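Local coordinates for alcohol dehydrogenase superfamily protein (Novosphingobium aromaticivorans, PDB 3GAZ) that is probably an NADP-dependent oxidoreductase of the medium-chain dehydrogenase/reductase superfamily, at residues 7-12 with 105-110; 11-16 with 65-70; 218-223 with 233-238; 239-244 with 262-267; 80-85 with 111-116. All blocks are in the same frame, centred on the assembly; numbering follows the deposited sequence.

Contacts 1, 2 and 5 belong to the GroES-like part of the chain, and contacts 3 and 4 to the Rossmann-type part. Contacts 1 and 2 share strand 7-13 and one water, and they touch through His105 and Leu67. Contact 5 takes up strand 108-112 where contact 1 leaves it, with centres about 19 Å apart. Contacts 3 and 4 meet in the parallel sheet, where strands 217-222 and 240-244 are neighbours. Contacts 1 and 3 are mostly buried; the other three are partly exposed. Main-chain bonds dominate contacts 1, 2 and 4. Contact 3 combines valine packing with a salt bridge, and contact 5 has no hydrogen bond across it.

Contact 1: 7-12 with 105-110; sequences TMIAAV and HAQFAA
Ala10 and Ala106 form a single beta bridge between strand 7-13 and the residues just before strand 108-112. The two chains run in nearly opposite directions. Two main-chain bonds flank the bridge. Ala11 N donates to His105 O at 2.9 Å and is almost straight, at 175°. Gln107 N donates to Ile9 O at 3.0 Å.

A third bond uses a side chain. Gln107 lies alongside Ile9, extended beyond CG, and Gln107 OE1 accepts from Ile9 N at 2.9 Å. The donor sits above the amide plane, 45° out of it. An alanine in place of Gln107 would probably leave Ile9 N without this acceptor and uncover the flank of Ile9.

Apolar contacts join Ala10, Met8, Ala106 and Phe108. Ala10 CB meets Ala106 CB at 3.7 Å. Met8, a selenomethionine, sets CB against the ring edge of Phe108, 3.5 Å from CD2. Met8 SE lies 4.1 Å from Ala106 CB.

Water 1 bridges Ala11 O and His105 ND1, while His105 NE2 bonds to Tyr315 OH. Main-chain pairing is limited to one bridge. A glutamine amide at Ile9 and a water at Ala11 extend the polar link between the two chains.

Contact 2: 11-16 with 65-70; sequences AVVEEA and AILGMD
Val13 and Ala65 form an antiparallel hydrogen-bonded pair. Val13 N donates to Ala65 O at 2.9 Å, with an N-H...O angle of 167°. Ala65 N returns a bond to Val13 O at 3.0 Å. This is a single bridge, which ties the loop before strand 70-78 to the chain of strand 7-13.

Two residues along each chain, water 1 takes the place of a direct bond. It donates to Ala11 O at 2.9 Å and accepts from Leu67 N at 2.8 Å. Ala11 O also faces Ile66, and Ile66 CG1 lies 3.6 Å from Ala11 O.

Apolar packing follows. Val12 CG2 meets Ile66 CG1 at 3.9 Å, and the two side chains cross obliquely. Val13 and Leu67 cross at about a right angle. Val13 CG2 is anti to its carbonyl carbon, and it is this methyl, not CG1, that touches Leu67 CD1, at 3.7 Å. Arg52 and Ile51 of helix 46-52 lie against Val13 and Leu67 respectively.

The chemistry is that of a short strand pairing: two direct bonds fix the register, and a water carries the link where the chains separate.

Contact 3: 218-223 with 233-238; sequences DLVYDT and FSAVKR
Asp218 and Lys237 lie side by side with their side chains pointing the same way. Lys237 starts with CG anti to the backbone N (chi1 177°) and bends at chi3. Its NZ reaches Asp218 OD1 at 2.9 Å, forming a salt bridge. The ammonium group comes from above the carboxylate plane, 42° out of it. Lys237 CD and CE both lie 3.4 Å from Asp218 OD1. The methylene chain therefore also lies close to the carboxylate.

Val220 points toward the other segment. Its CG2 is anti to the carbonyl carbon and approaches the place where helix 227-235 ends. Val220 CG2 lies 3.9 Å from Val236 CA and 4.1 Å from Val236 CB. Ala235 CB is a looser neighbour, 4.4 Å from Val220 CG2. Val236 is the first residue to leave the helical backbone angles, so one methyl packs on both sides of the transition.

Val242 of the adjoining strand also packs on Val236. Lys259 binds the carbonyl oxygens of Phe233, Ser234 and Val236 near the helix end. The strand followed by a helix packed back against it is characteristic of the Rossmann-type fold, consistent with the zinc-binding dehydrogenase family assignment.

Contact 4: 239-244 with 262-267; sequences FGHVVS and TYSGVF
His241 CG is anti to the backbone N (chi1 -163°), while Ser264 OG is anti to its carbonyl carbon (chi1 -63°). From these starts His241 NE2 and Ser264 OG come within 2.7 Å and share a hydrogen bond. Either could be the donor, and OG lies at the ring edge, near its plane. Thr262 CG2 lies over one face of the same ring, in a CH-pi contact 4.2 Å from the centroid. The imidazole is thus touched both at its edge and over a face.

Tyr263 lies on the other face of the sheet. Its CD1 is 4.0 Å from Val242 CG1, and Ser244 CB approaches the ring edge, 3.6 Å from OH. Ser244 OG turns to Asp222 OD2 of the neighbouring strand.

Strands 240-244 and 262-265 run parallel, their short axes 22° apart. Val242 N donates to Thr262 O at 2.7 Å, and Ser264 N to Val242 O at 2.9 Å. Thr262 N to Gly240 O continues the series at one end. At the other end Ser244 N to Ser264 O is longer, 3.3 Å, and Val266 N to Ser244 O is weak.

Helix 254-258 connects the two strands. This is a beta-alpha-beta unit of the six-stranded parallel sheet of a Rossmann-type domain, and strand 262-265 is an outermost strand of that sheet within the chain.

Contact 5: 80-85 with 111-116; sequences PEVDSF and VDARLL
Ser84 and Ala113 bring the two backbones closest, with their CA atoms 7.2 Å apart, and no hydrogen bond joins the loop 80-85 to the short 3-10 turn at 113-115. Side chains make the contact. The Phe85 side chain leaves the backbone toward the turn, with CG anti to the carbonyl carbon (chi1 -68°). The ring edge meets two carbonyl oxygens near its plane. Phe85 CE2 lies 3.7 Å from Ala113 O, and Phe85 CZ lies 3.6 Å from Leu116 O. Leu116 CB also packs on Phe85 CE2, at 3.8 Å, with the two side chains crossing. An alanine in place of Phe85 would probably open a gap beside Leu116 CB and leave the Ala113 and Leu116 carbonyls without their ring-edge neighbour.

Ala113 CB fits against Ser84 OG at 3.6 Å, and Val82 CG1 is a looser neighbour.

At the start of the turn, Asp112 OD1 accepts from Arg114 N at 2.9 Å, making an Asx turn. The guanidinium of Arg114 grips the same carboxylate side-on, NE to OD1 and NH2 to OD2.

Val35 of strand 34-39 touches Val82 and Leu116. Val91 of strand 90-94 packs on Phe85 and Leu116. Leu278 of helix 278-293 contacts Asp112, Arg114 and Leu115, while Arg114 also packs on Asp323 of the second subunit.

Contact 1: 7-12 with 105-110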
# COMPACT_ATOMS: atom_id res chain seq x y z
N THR A 7 3.90 23.61 0.08
CA THR A 7 4.72 22.46 -0.26
C THR A 7 5.56 22.00 0.93
O THR A 7 5.45 22.53 2.03
CB THR A 7 5.68 22.80 -1.41
OG1 THR A 7 6.55 23.87 -1.00
CG2 THR A 7 4.90 23.23 -2.64
N MSE A 8 6.39 20.99 0.68
CA MSE A 8 7.28 20.46 1.70
C MSE A 8 8.47 19.82 1.00
O MSE A 8 8.42 19.56 -0.21
CB MSE A 8 6.58 19.39 2.57
CG MSE A 8 6.29 18.05 1.87
SE MSE A 8 5.83 16.68 3.02
CE MSE A 8 5.47 15.35 1.82
N ILE A 9 9.55 19.59 1.74
CA ILE A 9 10.73 18.95 1.20
C ILE A 9 10.68 17.49 1.65
O ILE A 9 10.36 17.20 2.81
CB ILE A 9 12.04 19.57 1.74
CG1 ILE A 9 12.19 21.01 1.25
CG2 ILE A 9 13.24 18.74 1.30
CD1 ILE A 9 12.27 21.15 -0.25
N ALA A 10 10.97 16.57 0.74
CA ALA A 10 10.97 15.16 1.07
C ALA A 10 12.04 14.46 0.24
O ALA A 10 12.42 14.93 -0.83
CB ALA A 10 9.60 14.54 0.78
N ALA A 11 12.53 13.34 0.76
CA ALA A 11 13.53 12.56 0.06
C ALA A 11 12.77 11.43 -0.63
O ALA A 11 12.02 10.69 0.00
CB ALA A 11 14.55 11.99 1.04
N VAL A 12 12.96 11.32 -1.94
CA VAL A 12 12.28 10.29 -2.70
C VAL A 12 13.25 9.33 -3.36
O VAL A 12 14.24 9.74 -3.97
CB VAL A 12 11.41 10.93 -3.82
CG1 VAL A 12 10.67 9.83 -4.59
CG2 VAL A 12 10.44 11.92 -3.23
N HIS A 105 10.81 10.24 5.66
CA HIS A 105 11.93 11.05 5.19
C HIS A 105 11.29 12.27 4.54
O HIS A 105 11.44 12.51 3.34
CB HIS A 105 12.75 10.30 4.13
CG HIS A 105 13.40 9.05 4.63
ND1 HIS A 105 13.93 8.10 3.78
CD2 HIS A 105 13.62 8.59 5.89
CE1 HIS A 105 14.45 7.11 4.50
NE2 HIS A 105 14.27 7.39 5.78
N ALA A 106 10.54 13.03 5.33
CA ALA A 106 9.83 14.20 4.84
C ALA A 106 9.59 15.20 5.96
O ALA A 106 9.58 14.83 7.13
CB ALA A 106 8.49 13.79 4.24
N GLN A 107 9.39 16.46 5.60
CA GLN A 107 9.15 17.48 6.61
C GLN A 107 7.78 17.31 7.26
O GLN A 107 7.60 17.70 8.41
CB GLN A 107 9.27 18.87 6.00
CG GLN A 107 10.67 19.23 5.54
CD GLN A 107 10.76 20.64 5.00
OE1 GLN A 107 9.95 21.04 4.17
NE2 GLN A 107 11.75 21.39 5.48
N PHE A 108 6.83 16.74 6.53
CA PHE A 108 5.47 16.54 7.05
C PHE A 108 4.88 15.18 6.68
O PHE A 108 5.32 14.53 5.73
CB PHE A 108 4.53 17.61 6.51
CG PHE A 108 4.93 19.01 6.85
CD1 PHE A 108 4.50 19.60 8.04
CD2 PHE A 108 5.73 19.75 5.99
CE1 PHE A 108 4.88 20.90 8.37
CE2 PHE A 108 6.12 21.05 6.31
CZ PHE A 108 5.69 21.63 7.50
N ALA A 109 3.88 14.76 7.43
CA ALA A 109 3.19 13.51 7.18
C ALA A 109 1.80 13.55 7.81
O ALA A 109 1.65 13.95 8.97
CB ALA A 109 3.98 12.33 7.74
N ALA A 110 0.79 13.17 7.04
CA ALA A 110 -0.59 13.13 7.51
C ALA A 110 -0.73 11.72 8.08
O ALA A 110 -0.63 10.74 7.34
CB ALA A 110 -1.56 13.34 6.35
O HOH W 1 12.99 8.17 1.02

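Contact 2: 11-16 with 65-70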
# COMPACT_ATOMS: atom_id res chain seq x y z
N ALA A 11 12.53 13.34 0.76
CA ALA A 11 13.53 12.56 0.06
C ALA A 11 12.77 11.43 -0.63
O ALA A 11 12.02 10.69 0.00
CB ALA A 11 14.55 11.99 1.04
N VAL A 12 12.96 11.32 -1.94
CA VAL A 12 12.28 10.29 -2.70
C VAL A 12 13.25 9.33 -3.36
O VAL A 12 14.24 9.74 -3.97
CB VAL A 12 11.41 10.93 -3.82
CG1 VAL A 12 10.67 9.83 -4.59
CG2 VAL A 12 10.44 11.92 -3.23
N VAL A 13 12.98 8.03 -3.23
CA VAL A 13 13.79 7.02 -3.88
C VAL A 13 12.99 6.77 -5.14
O VAL A 13 11.86 6.26 -5.09
CB VAL A 13 13.91 5.73 -3.03
CG1 VAL A 13 14.67 4.68 -3.81
CG2 VAL A 13 14.64 6.03 -1.73
N GLU A 14 13.55 7.15 -6.28
CA GLU A 14 12.87 7.03 -7.56
C GLU A 14 12.87 5.64 -8.18
O GLU A 14 11.87 5.22 -8.77
CB GLU A 14 13.46 8.05 -8.54
CG GLU A 14 13.65 9.42 -7.88
CD GLU A 14 13.97 10.52 -8.87
OE1 GLU A 14 14.84 10.31 -9.73
OE2 GLU A 14 13.34 11.60 -8.77
N GLU A 15 13.99 4.94 -8.06
CA GLU A 15 14.10 3.59 -8.60
C GLU A 15 14.99 2.73 -7.72
O GLU A 15 15.72 3.24 -6.86
CB GLU A 15 14.67 3.63 -10.03
CG GLU A 15 16.06 4.23 -10.17
CD GLU A 15 16.05 5.75 -10.26
OE1 GLU A 15 15.22 6.28 -11.03
OE2 GLU A 15 16.87 6.40 -9.58
N ALA A 16 14.93 1.42 -7.94
CA ALA A 16 15.73 0.48 -7.17
C ALA A 16 17.18 0.93 -7.07
O ALA A 16 17.81 1.26 -8.07
CB ALA A 16 15.66 -0.91 -7.80
N ALA A 65 9.03 6.27 -4.15
CA ALA A 65 8.37 6.44 -2.87
C ALA A 65 9.25 7.12 -1.83
O ALA A 65 10.47 7.18 -1.97
CB ALA A 65 7.91 5.07 -2.34
N ILE A 66 8.60 7.66 -0.81
CA ILE A 66 9.29 8.30 0.30
C ILE A 66 9.39 7.19 1.33
O ILE A 66 8.37 6.61 1.72
CB ILE A 66 8.46 9.47 0.86
CG1 ILE A 66 8.38 10.59 -0.18
CG2 ILE A 66 9.08 9.97 2.16
CD1 ILE A 66 7.35 11.66 0.13
N LEU A 67 10.61 6.87 1.75
CA LEU A 67 10.82 5.79 2.72
C LEU A 67 10.96 6.30 4.16
O LEU A 67 10.87 7.50 4.41
CB LEU A 67 12.05 4.97 2.31
CG LEU A 67 12.04 4.54 0.83
CD1 LEU A 67 13.18 3.56 0.56
CD2 LEU A 67 10.69 3.90 0.49
N GLY A 68 11.18 5.37 5.09
CA GLY A 68 11.30 5.74 6.50
C GLY A 68 10.00 5.35 7.18
O GLY A 68 8.93 5.75 6.73
N MSE A 69 10.08 4.60 8.27
CA MSE A 69 8.89 4.13 8.97
C MSE A 69 8.57 4.81 10.31
O MSE A 69 7.40 4.95 10.67
CB MSE A 69 8.99 2.61 9.18
CG MSE A 69 9.35 1.84 7.91
SE MSE A 69 9.68 0.06 8.22
CE MSE A 69 11.33 0.06 8.39
N ASP A 70 9.62 5.20 11.03
CA ASP A 70 9.46 5.84 12.35
C ASP A 70 9.60 7.36 12.31
O ASP A 70 10.37 7.91 11.52
CB ASP A 70 10.51 5.32 13.33
CG ASP A 70 10.34 3.85 13.69
OD1 ASP A 70 9.19 3.41 13.90
OD2 ASP A 70 11.37 3.13 13.77
O HOH W 1 12.99 8.17 1.02

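Contact 3: 218-223 with 233-238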
# COMPACT_ATOMS: atom_id res chain seq x y z
N ASP A 218 12.69 -19.97 30.14
CA ASP A 218 11.24 -20.00 29.95
C ASP A 218 10.84 -19.35 28.63
O ASP A 218 9.94 -19.82 27.93
CB ASP A 218 10.52 -19.25 31.08
CG ASP A 218 10.74 -19.86 32.44
OD1 ASP A 218 10.61 -21.10 32.57
OD2 ASP A 218 11.03 -19.10 33.39
N LEU A 219 11.52 -18.26 28.29
CA LEU A 219 11.22 -17.51 27.07
C LEU A 219 12.48 -17.11 26.30
O LEU A 219 13.42 -16.58 26.88
CB LEU A 219 10.42 -16.26 27.44
CG LEU A 219 9.98 -15.29 26.34
CD1 LEU A 219 9.13 -16.00 25.29
CD2 LEU A 219 9.18 -14.16 26.99
N VAL A 220 12.50 -17.37 25.00
CA VAL A 220 13.63 -16.99 24.16
C VAL A 220 13.16 -16.10 23.01
O VAL A 220 12.27 -16.47 22.25
CB VAL A 220 14.33 -18.22 23.53
CG1 VAL A 220 15.50 -17.75 22.66
CG2 VAL A 220 14.84 -19.16 24.63
N TYR A 221 13.75 -14.91 22.89
CA TYR A 221 13.37 -14.01 21.81
C TYR A 221 14.49 -13.90 20.78
O TYR A 221 15.54 -13.32 21.05
CB TYR A 221 13.04 -12.61 22.34
CG TYR A 221 12.22 -11.78 21.36
CD1 TYR A 221 12.57 -11.73 20.01
CD2 TYR A 221 11.11 -11.05 21.78
CE1 TYR A 221 11.82 -10.98 19.09
CE2 TYR A 221 10.36 -10.29 20.87
CZ TYR A 221 10.72 -10.26 19.53
OH TYR A 221 9.99 -9.53 18.63
N ASP A 222 14.25 -14.46 19.61
CA ASP A 222 15.21 -14.42 18.52
C ASP A 222 15.00 -13.14 17.71
O ASP A 222 13.94 -12.95 17.11
CB ASP A 222 15.02 -15.63 17.60
CG ASP A 222 15.74 -15.48 16.28
OD1 ASP A 222 16.91 -15.04 16.29
OD2 ASP A 222 15.15 -15.81 15.23
N THR A 223 16.00 -12.27 17.70
CA THR A 223 15.89 -11.03 16.93
C THR A 223 16.81 -11.08 15.72
O THR A 223 16.91 -10.11 14.97
CB THR A 223 16.30 -9.79 17.75
OG1 THR A 223 17.73 -9.73 17.85
CG2 THR A 223 15.69 -9.83 19.14
N PHE A 233 15.75 -22.62 19.74
CA PHE A 233 14.99 -23.84 20.00
C PHE A 233 15.81 -24.70 20.95
O PHE A 233 15.27 -25.46 21.75
CB PHE A 233 14.75 -24.62 18.71
CG PHE A 233 13.76 -23.97 17.76
CD1 PHE A 233 12.95 -22.92 18.16
CD2 PHE A 233 13.61 -24.47 16.47
CE1 PHE A 233 11.99 -22.38 17.29
CE2 PHE A 233 12.66 -23.93 15.59
CZ PHE A 233 11.85 -22.89 16.01
N SER A 234 17.13 -24.58 20.85
CA SER A 234 18.04 -25.35 21.69
C SER A 234 18.11 -24.83 23.13
O SER A 234 18.26 -25.62 24.07
CB SER A 234 19.43 -25.36 21.05
OG SER A 234 20.34 -26.12 21.82
N ALA A 235 17.99 -23.52 23.30
CA ALA A 235 18.07 -22.90 24.62
C ALA A 235 16.78 -22.85 25.43
O ALA A 235 16.81 -22.64 26.64
CB ALA A 235 18.62 -21.48 24.47
N VAL A 236 15.64 -23.05 24.77
CA VAL A 236 14.35 -22.98 25.46
C VAL A 236 14.11 -24.15 26.42
O VAL A 236 14.52 -25.28 26.15
CB VAL A 236 13.18 -22.89 24.43
CG1 VAL A 236 12.99 -24.22 23.70
CG2 VAL A 236 11.89 -22.45 25.12
N LYS A 237 13.45 -23.86 27.53
CA LYS A 237 13.13 -24.85 28.56
C LYS A 237 11.96 -25.71 28.09
O LYS A 237 11.21 -25.30 27.20
CB LYS A 237 12.75 -24.13 29.86
CG LYS A 237 12.31 -25.03 31.01
CD LYS A 237 11.90 -24.20 32.24
CE LYS A 237 13.07 -23.41 32.81
NZ LYS A 237 12.68 -22.52 33.94
N ARG A 238 11.81 -26.90 28.66
CA ARG A 238 10.70 -27.78 28.29
C ARG A 238 9.40 -27.05 28.59
O ARG A 238 9.27 -26.44 29.65
CB ARG A 238 10.77 -29.09 29.10
CG ARG A 238 9.54 -29.98 28.97
CD ARG A 238 9.79 -31.32 29.64
NE ARG A 238 10.98 -31.95 29.06
CZ ARG A 238 11.03 -32.41 27.81
NH1 ARG A 238 9.97 -32.33 27.02
NH2 ARG A 238 12.17 -32.92 27.34

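Contact 4: 239-244 with 262-267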
# COMPACT_ATOMS: atom_id res chain seq x y z
N PHE A 239 8.46 -27.12 27.66
CA PHE A 239 7.17 -26.44 27.79
C PHE A 239 7.36 -24.92 27.62
O PHE A 239 6.42 -24.15 27.76
CB PHE A 239 6.52 -26.69 29.16
CG PHE A 239 6.35 -28.15 29.50
CD1 PHE A 239 5.82 -29.05 28.57
CD2 PHE A 239 6.69 -28.62 30.77
CE1 PHE A 239 5.64 -30.39 28.90
CE2 PHE A 239 6.51 -29.96 31.10
CZ PHE A 239 5.99 -30.85 30.16
N GLY A 240 8.59 -24.52 27.30
CA GLY A 240 8.90 -23.11 27.12
C GLY A 240 8.35 -22.49 25.84
O GLY A 240 7.70 -23.17 25.04
N HIS A 241 8.64 -21.21 25.63
CA HIS A 241 8.15 -20.49 24.46
C HIS A 241 9.27 -19.73 23.75
O HIS A 241 10.08 -19.06 24.38
CB HIS A 241 7.06 -19.50 24.89
CG HIS A 241 6.19 -19.00 23.77
ND1 HIS A 241 4.97 -18.39 24.00
CD2 HIS A 241 6.37 -19.00 22.43
CE1 HIS A 241 4.44 -18.05 22.84
NE2 HIS A 241 5.26 -18.41 21.87
N VAL A 242 9.30 -19.85 22.43
CA VAL A 242 10.29 -19.16 21.61
C VAL A 242 9.56 -18.23 20.63
O VAL A 242 8.60 -18.64 19.99
CB VAL A 242 11.15 -20.16 20.80
CG1 VAL A 242 12.06 -19.41 19.83
CG2 VAL A 242 11.98 -21.03 21.76
N VAL A 243 9.99 -16.98 20.54
CA VAL A 243 9.36 -16.06 19.60
C VAL A 243 10.45 -15.47 18.70
O VAL A 243 11.61 -15.35 19.11
CB VAL A 243 8.60 -14.91 20.32
CG1 VAL A 243 7.58 -15.49 21.29
CG2 VAL A 243 9.57 -13.99 21.05
N SER A 244 10.08 -15.11 17.48
CA SER A 244 11.03 -14.53 16.55
C SER A 244 10.36 -13.49 15.67
O SER A 244 9.18 -13.61 15.36
CB SER A 244 11.64 -15.62 15.65
OG SER A 244 12.46 -15.04 14.64
N THR A 262 6.82 -24.37 22.59
CA THR A 262 6.01 -23.56 21.69
C THR A 262 6.80 -22.45 20.98
O THR A 262 7.76 -21.91 21.53
CB THR A 262 4.83 -22.95 22.47
OG1 THR A 262 4.07 -24.00 23.09
CG2 THR A 262 3.93 -22.16 21.56
N TYR A 263 6.37 -22.11 19.76
CA TYR A 263 7.00 -21.06 18.97
C TYR A 263 5.93 -20.13 18.38
O TYR A 263 4.86 -20.59 17.97
CB TYR A 263 7.82 -21.66 17.82
CG TYR A 263 8.22 -20.64 16.77
CD1 TYR A 263 9.27 -19.75 17.00
CD2 TYR A 263 7.51 -20.53 15.57
CE1 TYR A 263 9.59 -18.76 16.06
CE2 TYR A 263 7.82 -19.54 14.63
CZ TYR A 263 8.86 -18.66 14.88
OH TYR A 263 9.15 -17.68 13.96
N SER A 264 6.21 -18.83 18.35
CA SER A 264 5.27 -17.86 17.79
C SER A 264 6.02 -16.88 16.90
O SER A 264 7.13 -16.47 17.22
CB SER A 264 4.55 -17.07 18.89
OG SER A 264 3.76 -17.90 19.71
N GLY A 265 5.41 -16.50 15.78
CA GLY A 265 6.05 -15.56 14.89
C GLY A 265 5.61 -14.14 15.19
O GLY A 265 4.56 -13.92 15.79
N VAL A 266 6.42 -13.16 14.77
CA VAL A 266 6.09 -11.75 14.99
C VAL A 266 6.23 -11.02 13.66
O VAL A 266 7.25 -11.15 12.98
CB VAL A 266 7.05 -11.09 16.01
CG1 VAL A 266 6.71 -9.60 16.15
CG2 VAL A 266 6.93 -11.78 17.36
N PHE A 267 5.21 -10.26 13.28
CA PHE A 267 5.22 -9.51 12.03
C PHE A 267 4.42 -8.23 12.25
O PHE A 267 3.22 -8.18 12.00
CB PHE A 267 4.61 -10.34 10.90
CG PHE A 267 4.68 -9.69 9.55
CD1 PHE A 267 5.89 -9.19 9.07
CD2 PHE A 267 3.54 -9.56 8.76
CE1 PHE A 267 5.96 -8.56 7.82
CE2 PHE A 267 3.60 -8.95 7.51
CZ PHE A 267 4.82 -8.45 7.04
O HOH W 2 4.73 -25.42 25.32

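Contact 5: 80-85 with 111-116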
# COMPACT_ATOMS: atom_id res chain seq x y z
N PRO A 80 -10.62 16.71 10.93
CA PRO A 80 -11.91 16.64 11.63
C PRO A 80 -12.02 15.32 12.40
O PRO A 80 -11.29 14.37 12.12
CB PRO A 80 -12.92 16.71 10.49
CG PRO A 80 -12.21 17.53 9.45
CD PRO A 80 -10.82 16.94 9.49
N GLU A 81 -12.91 15.28 13.38
CA GLU A 81 -13.13 14.08 14.18
C GLU A 81 -11.94 13.59 15.00
O GLU A 81 -11.87 12.41 15.35
CB GLU A 81 -13.62 12.94 13.26
CG GLU A 81 -14.99 13.19 12.66
CD GLU A 81 -15.36 12.17 11.59
OE1 GLU A 81 -15.28 10.95 11.86
OE2 GLU A 81 -15.72 12.59 10.47
N VAL A 82 -11.00 14.48 15.31
CA VAL A 82 -9.84 14.10 16.11
C VAL A 82 -9.82 14.89 17.41
O VAL A 82 -9.82 16.12 17.40
CB VAL A 82 -8.52 14.35 15.35
CG1 VAL A 82 -7.33 14.13 16.29
CG2 VAL A 82 -8.42 13.42 14.16
N ASP A 83 -9.79 14.18 18.54
CA ASP A 83 -9.77 14.84 19.84
C ASP A 83 -8.63 14.33 20.74
O ASP A 83 -8.47 14.80 21.86
CB ASP A 83 -11.11 14.63 20.56
CG ASP A 83 -11.43 13.17 20.78
OD1 ASP A 83 -10.57 12.44 21.32
OD2 ASP A 83 -12.55 12.74 20.43
N SER A 84 -7.86 13.38 20.23
CA SER A 84 -6.76 12.82 21.00
C SER A 84 -5.49 13.68 20.96
O SER A 84 -4.59 13.50 21.78
CB SER A 84 -6.44 11.40 20.50
OG SER A 84 -6.24 11.40 19.10
N PHE A 85 -5.42 14.60 20.00
CA PHE A 85 -4.26 15.47 19.88
C PHE A 85 -4.64 16.89 19.49
O PHE A 85 -5.62 17.10 18.77
CB PHE A 85 -3.28 14.91 18.85
CG PHE A 85 -2.62 13.63 19.28
CD1 PHE A 85 -1.66 13.63 20.30
CD2 PHE A 85 -2.97 12.42 18.69
CE1 PHE A 85 -1.07 12.44 20.72
CE2 PHE A 85 -2.38 11.23 19.11
CZ PHE A 85 -1.43 11.24 20.13
N VAL A 111 -0.95 11.62 9.39
CA VAL A 111 -1.03 10.32 10.05
C VAL A 111 -2.30 10.06 10.85
O VAL A 111 -2.82 10.96 11.52
CB VAL A 111 0.16 10.16 11.03
CG1 VAL A 111 0.13 8.77 11.66
CG2 VAL A 111 1.46 10.40 10.29
N ASP A 112 -2.78 8.82 10.79
CA ASP A 112 -3.96 8.40 11.52
C ASP A 112 -3.61 8.55 13.00
O ASP A 112 -2.63 7.96 13.47
CB ASP A 112 -4.29 6.94 11.21
CG ASP A 112 -5.58 6.46 11.86
OD1 ASP A 112 -5.72 6.59 13.10
OD2 ASP A 112 -6.45 5.95 11.13
N ALA A 113 -4.40 9.33 13.73
CA ALA A 113 -4.16 9.60 15.14
C ALA A 113 -3.91 8.35 15.99
O ALA A 113 -3.13 8.39 16.94
CB ALA A 113 -5.34 10.39 15.72
N ARG A 114 -4.56 7.25 15.64
CA ARG A 114 -4.42 6.00 16.39
C ARG A 114 -3.00 5.44 16.41
O ARG A 114 -2.64 4.68 17.32
CB ARG A 114 -5.37 4.96 15.82
CG ARG A 114 -6.84 5.29 16.04
CD ARG A 114 -7.73 4.28 15.34
NE ARG A 114 -7.71 4.46 13.89
CZ ARG A 114 -8.40 3.71 13.03
NH1 ARG A 114 -9.16 2.72 13.48
NH2 ARG A 114 -8.33 3.97 11.73
N LEU A 115 -2.20 5.80 15.42
CA LEU A 115 -0.82 5.33 15.32
C LEU A 115 0.15 6.15 16.17
O LEU A 115 1.29 5.74 16.40
CB LEU A 115 -0.35 5.38 13.87
CG LEU A 115 -1.05 4.48 12.85
CD1 LEU A 115 -0.52 4.78 11.44
CD2 LEU A 115 -0.81 3.02 13.21
N LEU A 116 -0.32 7.30 16.65
CA LEU A 116 0.51 8.19 17.45
C LEU A 116 0.32 8.15 18.95
O LEU A 116 -0.72 7.74 19.46
CB LEU A 116 0.31 9.63 16.97
CG LEU A 116 0.77 9.95 15.55
CD1 LEU A 116 0.26 11.32 15.15
CD2 LEU A 116 2.29 9.88 15.48